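Local coordinates for Serine/threonine-protein acetyltransferase HopZ1a (Pseudomonas syringae pv. syringae, PDB 5KLP) that transfers acetyl groups from acetyl-CoA to serine, threonine and lysine residues of target proteins, impairing the host microtubule network and host immunity, with inositol hexakisphosphate as cofactor, at residues I109-C114 and K122-A127; P144-G149 and E179-A184; I198-N203 and V258-H263; S223-R228 and H248-A253. The protein carries 10 engineered substitutions. All coordinates share one frame; numbering follows the deposited sequence.

Interaction 1: residues I109-C114 and K122-A127; sequences IFPQTC and KHHVMA
Backbone hydrogen bonds join the end of strand 105-110 to the start of strand 125-130, its antiparallel neighbour in the central mixed sheet. Phe110 and Val125 form a hydrogen-bonded pair. Val125 N gives a 3.2 Å bond to Phe110 O, nearly along the C=O axis; the return bond from Phe110 N to Val125 O is weak. Ile109 and Met126, a selenomethionine, make the adjoining non-hydrogen-bonded pair. Beyond the strand, Gln112 N bonds Lys122 O at 2.8 Å. The Gln112 side chain bends at chi2 (-64°) and brings NE2 to His123 O for a weak 3.4 Å bond.

Contacts to the rings form the second group. Phe110 CG takes the crowded position between backbone N and carbonyl carbon (chi1 56°). Val125 CG2 makes a CH-pi contact over one face of its ring, 4.0 Å from the centroid, while Ala127 CB meets the ring edge at CE2. Pro111 CB makes another over one face of the His124 imidazole, 3.5 Å from His124 NE2, and the two side chains run side by side.

His123 is catalytic. Its ND1 bonds Leu121 O, and its NE2 bonds a citrate, probably from the crystallisation liquor; His124 NE2 bonds another. The firm bond to Lys122 O, with the weak one to His123 O, probably helps hold the backbone around the catalytic residue. A carbonyl partner at ND1 is consistent with a proton there.

Interaction 2: residues P144-G149 and E179-A184; sequences PAVIVG and ETQAAA. Engineered in segment 179-184: Ala183 (natural residue Gln), Ala184 (natural residue Lys).
Two loops that follow the neighbouring parallel strands 138-143 and 175-179 meet here, beside the active site of this clan CA (papain-like) fold. Pro144 comes directly after the catalytic Glu143, whose OE1 accepts a bond from Ala145 N. The second loop contains an ST turn: Thr180 OG1 takes the crowded position between backbone N and carbonyl carbon (chi1 73°) and accepts a bond from Ala182 N at 3.2 Å. Thr180 OG1 also bonds the hydroxyl of Tyr196 on helix 189-202.

The turn presents its backbone to the first loop. Ala183 N bonds Pro144 O at 2.9 Å and is almost straight (175°), although the donor stands above the carbonyl plane. Gln181 N makes a weak bond to Ala145 O. Ala183 CB points toward the first loop and packs loosely near Pro144 CB and Ala145 CB. Ala183 and Ala184 are both engineered, and Ala184 occupies a CoA-binding position.

Glu179 carries the other end of the contact. Its CG is anti to the backbone N, and the chain extends past Ala145 O and Val146 CA. Its CB packs 3.8 Å from Ile147 CG1. Gln181 NE2 holds Glu179 OE2 at 2.7 Å. Glu179 OE1 has two partners: Thr230 OG1 of helix 230-238, and Ile147 N, which meets it at 2.7 Å from above the carboxylate plane.

Interaction 3: residues I198-N203 and V258-H263; sequences IKAHKN and VDFYKH. With IHP (inositol hexakisphosphate), chain D.
The last turn of helix 189-202 faces the short 3-10 segment 258-261, and the backbones come nearest at Lys199 and Asp259, with CA atoms 6.6 Å apart. Asn203, the first residue to leave helical angles, reaches tip to tip toward Asp259. Its ND2 bonds Asp259 OD2 at 3.2 Å, nearly straight (172°). The acceptor lies in the amide plane, but the amide approaches from above the carboxylate, whose plane is turned 88° from its own. The same ND2 bonds Lys199 O at 2.8 Å. Lys199 O also accepts from Asn203 N, so two donors grip this carbonyl at the helix end. One water bridges Asn203 OD1 to Asp259 OD1.

Lys199 CB lies over one face of the Phe260 ring, 4.0 Å from its centroid, a CH-pi contact. Tyr196, a turn earlier in the helix, meets this ring edge-to-face.

Both segments line the inositol hexakisphosphate pocket of this allosteric enzyme. Lys199 bends at chi2 (-50°) and then runs extended to the ligand. Its NZ bonds IHP O33 at 2.7 Å and IHP O32 at 3.0 Å, so it joins two phosphates. A second water accepts from Lys199 NZ and donates to Asp259 OD2; the carboxylate probably offsets part of the dense positive charge. Lys202 NZ reaches IHP O32 at 2.6 Å. From the other segment, Lys262 NZ shares IHP O33 with Lys199 and also bonds Val285 O. His263 NE2 meets IHP O23 at 3.0 Å at the ring edge, while its ND1 bonds Ser324 OG.

Interaction 4: residues S223-R228 and H248-A253; sequences SESRAR and HAAFGA
Ser225, on the short helix 222-225, makes the one hydrogen bond between these segments. Its OG is anti to the backbone N (chi1 -173°) and so points to the edge strand 248-251. It accepts from Phe251 N at 2.7 Å. Ala250 CB packs 3.3 Å from Ser225 OG. This hydroxyl also bonds Asp254 OD2.

Arg226 follows and lies along the strand. Its chain is extended from CG to NE, with CB 3.3 Å from Ala249 O. The guanidinium ends with one face over Ala249 CB, offset toward its rim. NH1 comes 3.7 Å from His248 CA, but the charge is met elsewhere: NH2 pairs with Glu235, NH1 with Glu222. Glu222 also bonds His248 ND1 and Ala249 N.

Arg228 brings CB to 4.3 Å from Phe251 CB. Its side chain then leads away to a salt bridge with Asp254.

The contact thus packs a helical turn on an outermost strand of the sheet, using the edge N-H of Phe251. The acidic partners of its arginines lie outside the two segments. Glu222 bonds both segments, while Asp254 holds Ser225 and Arg228 of the first, and their negative charge probably stabilises both arginines.

In the fold
Interaction 1 closes first: a short loop without helix or strand joins strands 105-110 and 125-130. Interaction 2 follows in series. It closes the stretch that leaves strand 138-143, passes through helix 153-167 and returns in parallel strand 175-179. Interaction 3 then closes a longer loop, from the end of helix 189-202 to the residues before helix 267-274. Interaction 4 lies within that loop and brings helix 222-225 onto edge strand 248-251. No contacts cross. Interaction 2 touches each of the others: Pro144 packs on Val125, Glu179 pairs with strand 248-251, and Thr180 O meets the Tyr261 hydroxyl. They link sheet, catalytic loops and cofactor pocket.

Interaction 1: residues I109-C114 and K122-A127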
# COMPACT_ATOMS: atom_id res chain seq x y z
N ILE A 109 -5.00 -7.64 0.06
CA ILE A 109 -4.55 -6.95 -1.13
C ILE A 109 -5.38 -7.43 -2.31
O ILE A 109 -5.58 -8.63 -2.50
CB ILE A 109 -3.06 -7.20 -1.41
CG1 ILE A 109 -2.22 -6.69 -0.23
CG2 ILE A 109 -2.62 -6.54 -2.73
CD1 ILE A 109 -0.75 -7.08 -0.31
N PHE A 110 -5.90 -6.50 -3.11
CA PHE A 110 -6.74 -6.90 -4.22
C PHE A 110 -6.65 -5.85 -5.31
O PHE A 110 -6.39 -4.68 -5.03
CB PHE A 110 -8.19 -7.10 -3.77
CG PHE A 110 -8.80 -5.90 -3.09
CD1 PHE A 110 -9.43 -4.91 -3.83
CD2 PHE A 110 -8.73 -5.75 -1.72
CE1 PHE A 110 -9.99 -3.79 -3.20
CE2 PHE A 110 -9.28 -4.63 -1.08
CZ PHE A 110 -9.91 -3.65 -1.82
N PRO A 111 -6.84 -6.27 -6.56
CA PRO A 111 -6.83 -5.32 -7.67
C PRO A 111 -8.18 -4.62 -7.76
O PRO A 111 -9.13 -5.06 -7.10
CB PRO A 111 -6.59 -6.22 -8.88
CG PRO A 111 -7.30 -7.51 -8.50
CD PRO A 111 -7.04 -7.66 -7.02
N GLN A 112 -8.26 -3.55 -8.55
CA GLN A 112 -9.53 -2.89 -8.81
C GLN A 112 -10.28 -3.61 -9.93
O GLN A 112 -9.67 -4.28 -10.76
CB GLN A 112 -9.33 -1.43 -9.19
CG GLN A 112 -8.49 -0.66 -8.20
CD GLN A 112 -9.15 -0.55 -6.84
OE1 GLN A 112 -10.37 -0.40 -6.74
NE2 GLN A 112 -8.36 -0.64 -5.79
N THR A 113 -11.60 -3.44 -9.96
CA THR A 113 -12.41 -4.07 -11.00
C THR A 113 -13.16 -3.03 -11.85
O THR A 113 -13.67 -2.04 -11.33
CB THR A 113 -13.41 -5.04 -10.36
OG1 THR A 113 -12.70 -6.03 -9.60
CG2 THR A 113 -14.28 -5.71 -11.42
N CYS A 114 -13.20 -3.24 -13.15
CA CYS A 114 -14.01 -2.43 -14.04
C CYS A 114 -15.48 -2.84 -13.93
O CYS A 114 -15.81 -3.99 -14.18
CB CYS A 114 -13.50 -2.58 -15.47
SG CYS A 114 -14.51 -1.74 -16.69
N LYS A 122 -5.57 -4.52 -12.06
CA LYS A 122 -4.42 -4.19 -11.23
C LYS A 122 -4.76 -2.95 -10.36
O LYS A 122 -5.81 -2.93 -9.70
CB LYS A 122 -3.18 -3.94 -12.11
CG LYS A 122 -2.82 -5.08 -13.08
CD LYS A 122 -2.71 -6.44 -12.36
CE LYS A 122 -2.59 -7.63 -13.34
NZ LYS A 122 -3.89 -8.01 -13.98
N HIS A 123 -3.91 -1.93 -10.38
CA HIS A 123 -4.12 -0.75 -9.51
C HIS A 123 -4.45 -1.13 -8.06
O HIS A 123 -5.39 -0.59 -7.46
CB HIS A 123 -5.24 0.14 -10.06
CG HIS A 123 -4.88 0.81 -11.34
ND1 HIS A 123 -4.93 0.16 -12.56
CD2 HIS A 123 -4.45 2.07 -11.60
CE1 HIS A 123 -4.55 1.00 -13.51
NE2 HIS A 123 -4.26 2.16 -12.95
N HIS A 124 -3.68 -2.06 -7.53
CA HIS A 124 -3.95 -2.66 -6.23
C HIS A 124 -4.01 -1.69 -5.06
O HIS A 124 -3.34 -0.66 -5.04
CB HIS A 124 -2.89 -3.72 -5.94
CG HIS A 124 -2.98 -4.91 -6.84
ND1 HIS A 124 -2.69 -4.85 -8.19
CD2 HIS A 124 -3.35 -6.19 -6.60
CE1 HIS A 124 -2.87 -6.04 -8.73
NE2 HIS A 124 -3.28 -6.87 -7.79
N VAL A 125 -4.80 -2.05 -4.06
CA VAL A 125 -4.79 -1.34 -2.79
C VAL A 125 -4.71 -2.37 -1.67
O VAL A 125 -4.80 -3.57 -1.92
CB VAL A 125 -6.04 -0.46 -2.60
CG1 VAL A 125 -6.10 0.61 -3.69
CG2 VAL A 125 -7.29 -1.34 -2.60
N MSE A 126 -4.51 -1.88 -0.46
CA MSE A 126 -4.44 -2.72 0.73
C MSE A 126 -5.60 -2.36 1.64
O MSE A 126 -5.82 -1.18 1.92
CB MSE A 126 -3.11 -2.53 1.45
CG MSE A 126 -2.81 -3.57 2.53
SE MSE A 126 -3.62 -3.18 4.25
CE MSE A 126 -2.71 -1.47 4.62
N ALA A 127 -6.33 -3.37 2.12
CA ALA A 127 -7.36 -3.11 3.12
C ALA A 127 -6.99 -3.74 4.44
O ALA A 127 -6.65 -4.93 4.50
CB ALA A 127 -8.73 -3.61 2.65

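Interaction 2: residues P144-G149 and E179-A184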
# COMPACT_ATOMS: atom_id res chain seq x y z
N PRO A 144 -2.28 3.76 -2.31
CA PRO A 144 -0.91 4.27 -2.44
C PRO A 144 -0.76 5.35 -3.51
O PRO A 144 0.22 6.10 -3.49
CB PRO A 144 -0.10 3.03 -2.83
CG PRO A 144 -0.94 1.88 -2.42
CD PRO A 144 -2.36 2.33 -2.65
N ALA A 145 -1.68 5.42 -4.46
CA ALA A 145 -1.59 6.46 -5.49
C ALA A 145 -2.66 7.52 -5.22
O ALA A 145 -2.58 8.23 -4.21
CB ALA A 145 -1.73 5.87 -6.89
N VAL A 146 -3.68 7.61 -6.07
CA VAL A 146 -4.73 8.62 -5.87
C VAL A 146 -6.11 7.98 -5.96
O VAL A 146 -6.31 6.99 -6.67
CB VAL A 146 -4.63 9.76 -6.90
CG1 VAL A 146 -3.37 10.58 -6.66
CG2 VAL A 146 -4.68 9.23 -8.34
N ILE A 147 -7.06 8.55 -5.22
CA ILE A 147 -8.42 8.02 -5.22
C ILE A 147 -9.12 8.24 -6.56
O ILE A 147 -9.79 7.34 -7.08
CB ILE A 147 -9.27 8.66 -4.09
CG1 ILE A 147 -8.80 8.13 -2.73
CG2 ILE A 147 -10.75 8.35 -4.29
CD1 ILE A 147 -9.43 8.85 -1.53
N VAL A 148 -8.94 9.42 -7.13
CA VAL A 148 -9.76 9.80 -8.28
C VAL A 148 -9.21 9.30 -9.61
O VAL A 148 -9.91 8.59 -10.33
CB VAL A 148 -9.95 11.33 -8.33
CG1 VAL A 148 -10.57 11.74 -9.65
CG2 VAL A 148 -10.80 11.78 -7.14
N GLY A 149 -7.97 9.67 -9.92
CA GLY A 149 -7.34 9.23 -11.15
C GLY A 149 -7.52 10.23 -12.28
O GLY A 149 -8.57 10.86 -12.40
N GLU A 179 -5.74 8.12 1.12
CA GLU A 179 -4.96 8.37 -0.09
C GLU A 179 -3.55 8.83 0.30
O GLU A 179 -3.41 9.90 0.86
CB GLU A 179 -5.66 9.41 -0.96
CG GLU A 179 -4.84 9.91 -2.14
CD GLU A 179 -5.55 11.01 -2.91
OE1 GLU A 179 -6.52 10.68 -3.63
OE2 GLU A 179 -5.15 12.21 -2.79
N THR A 180 -2.51 8.06 -0.01
CA THR A 180 -1.18 8.50 0.42
C THR A 180 -0.41 9.29 -0.65
O THR A 180 0.38 10.16 -0.31
CB THR A 180 -0.30 7.30 0.87
OG1 THR A 180 0.11 6.54 -0.27
CG2 THR A 180 -1.06 6.38 1.83
N GLN A 181 -0.68 9.02 -1.93
CA GLN A 181 0.09 9.60 -3.05
C GLN A 181 1.57 9.27 -3.00
O GLN A 181 2.40 10.02 -3.54
CB GLN A 181 -0.07 11.14 -3.11
CG GLN A 181 -1.54 11.62 -3.11
CD GLN A 181 -1.68 13.13 -3.26
OE1 GLN A 181 -0.71 13.84 -3.59
NE2 GLN A 181 -2.89 13.64 -3.02
N ALA A 182 1.93 8.16 -2.36
CA ALA A 182 3.33 7.79 -2.30
C ALA A 182 3.81 7.27 -3.67
O ALA A 182 4.95 7.51 -4.06
CB ALA A 182 3.57 6.74 -1.20
N ALA A 183 2.94 6.56 -4.39
CA ALA A 183 3.30 5.96 -5.68
C ALA A 183 3.18 6.99 -6.80
O ALA A 183 2.14 7.64 -6.94
CB ALA A 183 2.42 4.77 -5.99
N ALA A 184 4.22 7.10 -7.61
CA ALA A 184 4.23 8.05 -8.72
C ALA A 184 3.52 7.49 -9.95
O ALA A 184 3.06 8.24 -10.80
CB ALA A 184 5.65 8.43 -9.08

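Interaction 3: residues I198-N203 and V258-H263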
# COMPACT_ATOMS: atom_id res chain seq x y z
N ILE A 198 2.37 -4.87 5.64
CA ILE A 198 3.38 -5.08 6.68
C ILE A 198 3.44 -3.89 7.64
O ILE A 198 3.54 -4.07 8.86
CB ILE A 198 4.78 -5.32 6.07
CG1 ILE A 198 4.77 -6.54 5.15
CG2 ILE A 198 5.82 -5.49 7.20
CD1 ILE A 198 6.05 -6.74 4.36
N LYS A 199 3.40 -2.67 7.10
CA LYS A 199 3.45 -1.48 7.96
C LYS A 199 2.21 -1.35 8.83
O LYS A 199 2.28 -0.89 9.97
CB LYS A 199 3.64 -0.20 7.13
CG LYS A 199 4.95 -0.14 6.34
CD LYS A 199 6.15 -0.47 7.23
CE LYS A 199 7.46 -0.26 6.50
NZ LYS A 199 8.61 -0.68 7.34
N ALA A 200 1.07 -1.76 8.29
CA ALA A 200 -0.19 -1.71 9.03
C ALA A 200 -0.13 -2.66 10.21
O ALA A 200 -0.65 -2.37 11.28
CB ALA A 200 -1.34 -2.08 8.13
N HIS A 201 0.51 -3.80 10.00
CA HIS A 201 0.74 -4.77 11.06
C HIS A 201 1.70 -4.21 12.09
O HIS A 201 1.43 -4.27 13.28
CB HIS A 201 1.29 -6.08 10.48
CG HIS A 201 1.51 -7.15 11.51
ND1 HIS A 201 0.75 -7.24 12.66
CD2 HIS A 201 2.40 -8.16 11.58
CE1 HIS A 201 1.16 -8.26 13.38
NE2 HIS A 201 2.16 -8.84 12.75
N LYS A 202 2.82 -3.65 11.63
CA LYS A 202 3.80 -3.10 12.56
C LYS A 202 3.21 -1.95 13.39
O LYS A 202 3.60 -1.75 14.53
CB LYS A 202 5.05 -2.59 11.84
CG LYS A 202 5.98 -3.67 11.33
CD LYS A 202 7.28 -3.04 10.82
CE LYS A 202 8.38 -4.09 10.62
NZ LYS A 202 8.61 -4.49 9.22
N ASN A 203 2.26 -1.24 12.81
CA ASN A 203 1.62 -0.12 13.51
C ASN A 203 0.18 -0.46 13.88
O ASN A 203 -0.70 0.39 13.82
CB ASN A 203 1.68 1.13 12.63
CG ASN A 203 3.11 1.58 12.34
OD1 ASN A 203 3.71 2.29 13.14
ND2 ASN A 203 3.66 1.15 11.21
N VAL A 258 4.95 7.83 9.43
CA VAL A 258 5.90 8.13 8.35
C VAL A 258 6.31 6.87 7.58
O VAL A 258 6.72 6.95 6.42
CB VAL A 258 7.15 8.84 8.92
CG1 VAL A 258 7.94 7.92 9.85
CG2 VAL A 258 8.03 9.40 7.80
N ASP A 259 6.15 5.71 8.22
CA ASP A 259 6.39 4.40 7.59
C ASP A 259 5.84 4.34 6.18
O ASP A 259 6.45 3.77 5.28
CB ASP A 259 5.70 3.30 8.40
CG ASP A 259 6.21 3.20 9.82
OD1 ASP A 259 6.21 4.24 10.53
OD2 ASP A 259 6.53 2.08 10.24
N PHE A 260 4.67 4.95 5.99
CA PHE A 260 3.94 4.81 4.73
C PHE A 260 4.49 5.70 3.63
O PHE A 260 4.01 5.66 2.50
CB PHE A 260 2.44 5.07 4.98
CG PHE A 260 1.78 3.96 5.75
CD1 PHE A 260 1.90 3.88 7.13
CD2 PHE A 260 1.11 2.93 5.06
CE1 PHE A 260 1.32 2.82 7.83
CE2 PHE A 260 0.53 1.88 5.75
CZ PHE A 260 0.63 1.82 7.15
N TYR A 261 5.54 6.46 3.93
CA TYR A 261 6.13 7.33 2.93
C TYR A 261 7.58 6.99 2.61
O TYR A 261 8.20 7.64 1.78
CB TYR A 261 5.99 8.81 3.36
CG TYR A 261 4.58 9.29 3.13
CD1 TYR A 261 4.18 9.72 1.87
CD2 TYR A 261 3.62 9.21 4.14
CE1 TYR A 261 2.87 10.12 1.63
CE2 TYR A 261 2.31 9.61 3.92
CZ TYR A 261 1.94 10.07 2.66
OH TYR A 261 0.65 10.45 2.41
N LYS A 262 8.11 5.95 3.25
CA LYS A 262 9.49 5.55 3.04
C LYS A 262 9.83 5.18 1.59
O LYS A 262 10.98 5.35 1.15
CB LYS A 262 9.83 4.36 3.96
CG LYS A 262 9.96 4.71 5.42
CD LYS A 262 10.43 3.52 6.24
CE LYS A 262 11.92 3.22 6.00
NZ LYS A 262 12.43 2.14 6.92
N HIS A 263 8.86 4.66 0.84
CA HIS A 263 9.11 4.26 -0.55
C HIS A 263 8.52 5.24 -1.56
O HIS A 263 8.39 4.92 -2.74
CB HIS A 263 8.54 2.86 -0.79
CG HIS A 263 9.17 1.84 0.10
ND1 HIS A 263 10.50 1.50 0.01
CD2 HIS A 263 8.67 1.14 1.15
CE1 HIS A 263 10.79 0.61 0.94
NE2 HIS A 263 9.70 0.37 1.65
C1 IHP D . 13.31 -4.85 7.25
C2 IHP D . 12.43 -3.94 6.29
C3 IHP D . 13.04 -2.78 5.42
C4 IHP D . 14.60 -2.52 5.69
C5 IHP D . 15.20 -3.03 6.99
C6 IHP D . 14.84 -4.51 7.04
O11 IHP D . 12.92 -4.80 8.50
P1 IHP D . 12.38 -6.01 9.55
O21 IHP D . 11.23 -5.49 10.41
O31 IHP D . 13.53 -6.43 10.49
O41 IHP D . 11.90 -7.28 8.87
O12 IHP D . 11.24 -3.54 6.86
P2 IHP D . 9.82 -4.10 6.15
O22 IHP D . 9.80 -5.65 6.19
O32 IHP D . 8.54 -3.58 6.80
O42 IHP D . 9.84 -3.74 4.65
O13 IHP D . 12.35 -1.74 5.69
P3 IHP D . 11.36 -0.68 4.83
O23 IHP D . 10.13 -1.25 4.13
O33 IHP D . 10.92 0.07 6.09
O43 IHP D . 12.11 0.23 3.87
O14 IHP D . 14.93 -1.23 5.51
P4 IHP D . 15.59 -0.67 4.14
O24 IHP D . 14.53 -0.46 3.06
O34 IHP D . 16.35 0.65 4.37
O44 IHP D . 16.62 -1.67 3.58
O15 IHP D . 14.94 -2.30 8.09
P5 IHP D . 16.13 -1.42 8.93
O25 IHP D . 17.42 -1.31 8.10
O35 IHP D . 15.65 0.02 9.23
O45 IHP D . 16.51 -2.08 10.27
O16 IHP D . 15.59 -5.14 7.93
P6 IHP D . 16.14 -6.67 7.78
O26 IHP D . 16.49 -6.96 6.32
O36 IHP D . 17.39 -6.92 8.64
O46 IHP D . 15.07 -7.68 8.23
O HOH W 1 8.52 0.51 9.88
O HOH W 2 5.91 4.12 13.08

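Interaction 4: residues S223-R228 and H248-A253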
# COMPACT_ATOMS: atom_id res chain seq x y z
N SER A 223 -12.17 16.31 8.62
CA SER A 223 -12.72 17.63 8.34
C SER A 223 -11.74 18.56 7.59
O SER A 223 -12.19 19.44 6.87
CB SER A 223 -13.16 18.30 9.65
OG SER A 223 -12.08 18.41 10.55
N GLU A 224 -10.44 18.38 7.78
CA GLU A 224 -9.44 19.13 7.00
C GLU A 224 -8.71 18.25 5.97
O GLU A 224 -8.31 18.73 4.90
CB GLU A 224 -8.41 19.82 7.91
CG GLU A 224 -7.73 18.89 8.88
CD GLU A 224 -8.10 19.19 10.32
OE1 GLU A 224 -8.96 20.08 10.54
OE2 GLU A 224 -7.55 18.54 11.23
N SER A 225 -8.50 16.98 6.30
CA SER A 225 -7.62 16.13 5.51
C SER A 225 -8.25 15.70 4.18
O SER A 225 -7.56 15.59 3.18
CB SER A 225 -7.23 14.88 6.32
OG SER A 225 -6.25 14.11 5.64
N ARG A 226 -9.56 15.46 4.19
CA ARG A 226 -10.25 15.00 2.99
C ARG A 226 -10.10 16.00 1.84
O ARG A 226 -9.93 15.61 0.68
CB ARG A 226 -11.73 14.75 3.30
CG ARG A 226 -12.55 14.23 2.14
CD ARG A 226 -13.89 13.72 2.66
NE ARG A 226 -14.75 13.24 1.59
CZ ARG A 226 -15.51 12.15 1.67
NH1 ARG A 226 -15.51 11.42 2.78
NH2 ARG A 226 -16.25 11.80 0.63
N ALA A 227 -10.13 17.29 2.17
CA ALA A 227 -10.00 18.35 1.18
C ALA A 227 -8.61 18.37 0.53
O ALA A 227 -8.44 18.95 -0.54
CB ALA A 227 -10.30 19.72 1.84
N ARG A 228 -7.63 17.75 1.17
CA ARG A 228 -6.26 17.71 0.66
C ARG A 228 -6.03 16.56 -0.33
O ARG A 228 -4.97 16.46 -0.94
CB ARG A 228 -5.27 17.59 1.83
CG ARG A 228 -5.23 18.79 2.76
CD ARG A 228 -4.52 18.46 4.07
NE ARG A 228 -4.67 19.54 5.05
CZ ARG A 228 -4.76 19.37 6.37
NH1 ARG A 228 -4.71 18.15 6.89
NH2 ARG A 228 -4.90 20.42 7.16
N HIS A 248 -15.43 7.49 4.44
CA HIS A 248 -14.48 8.52 4.82
C HIS A 248 -13.25 8.51 3.92
O HIS A 248 -12.92 7.50 3.27
CB HIS A 248 -14.04 8.35 6.28
CG HIS A 248 -15.18 8.20 7.23
ND1 HIS A 248 -15.85 9.28 7.76
CD2 HIS A 248 -15.79 7.10 7.73
CE1 HIS A 248 -16.81 8.85 8.56
NE2 HIS A 248 -16.79 7.53 8.56
N ALA A 249 -12.56 9.64 3.90
CA ALA A 249 -11.31 9.74 3.18
C ALA A 249 -10.39 10.77 3.84
O ALA A 249 -10.85 11.77 4.39
CB ALA A 249 -11.58 10.11 1.72
N ALA A 250 -9.09 10.52 3.75
CA ALA A 250 -8.11 11.45 4.28
C ALA A 250 -6.79 11.26 3.56
O ALA A 250 -6.57 10.25 2.88
CB ALA A 250 -7.93 11.27 5.78
N PHE A 251 -5.92 12.25 3.70
CA PHE A 251 -4.59 12.18 3.14
C PHE A 251 -3.68 11.42 4.08
O PHE A 251 -3.76 11.60 5.30
CB PHE A 251 -4.05 13.58 2.86
CG PHE A 251 -2.67 13.58 2.31
CD1 PHE A 251 -2.42 13.05 1.06
CD2 PHE A 251 -1.62 14.12 3.03
CE1 PHE A 251 -1.14 13.05 0.54
CE2 PHE A 251 -0.33 14.13 2.51
CZ PHE A 251 -0.10 13.59 1.27
N GLY A 252 -2.84 10.56 3.51
CA GLY A 252 -2.01 9.65 4.28
C GLY A 252 -1.19 10.28 5.40
O GLY A 252 -1.22 9.79 6.53
N ALA A 253 -0.48 11.37 5.11
CA ALA A 253 0.40 12.00 6.09
C ALA A 253 -0.36 12.52 7.31
O ALA A 253 0.22 12.65 8.38
CB ALA A 253 1.19 13.13 5.46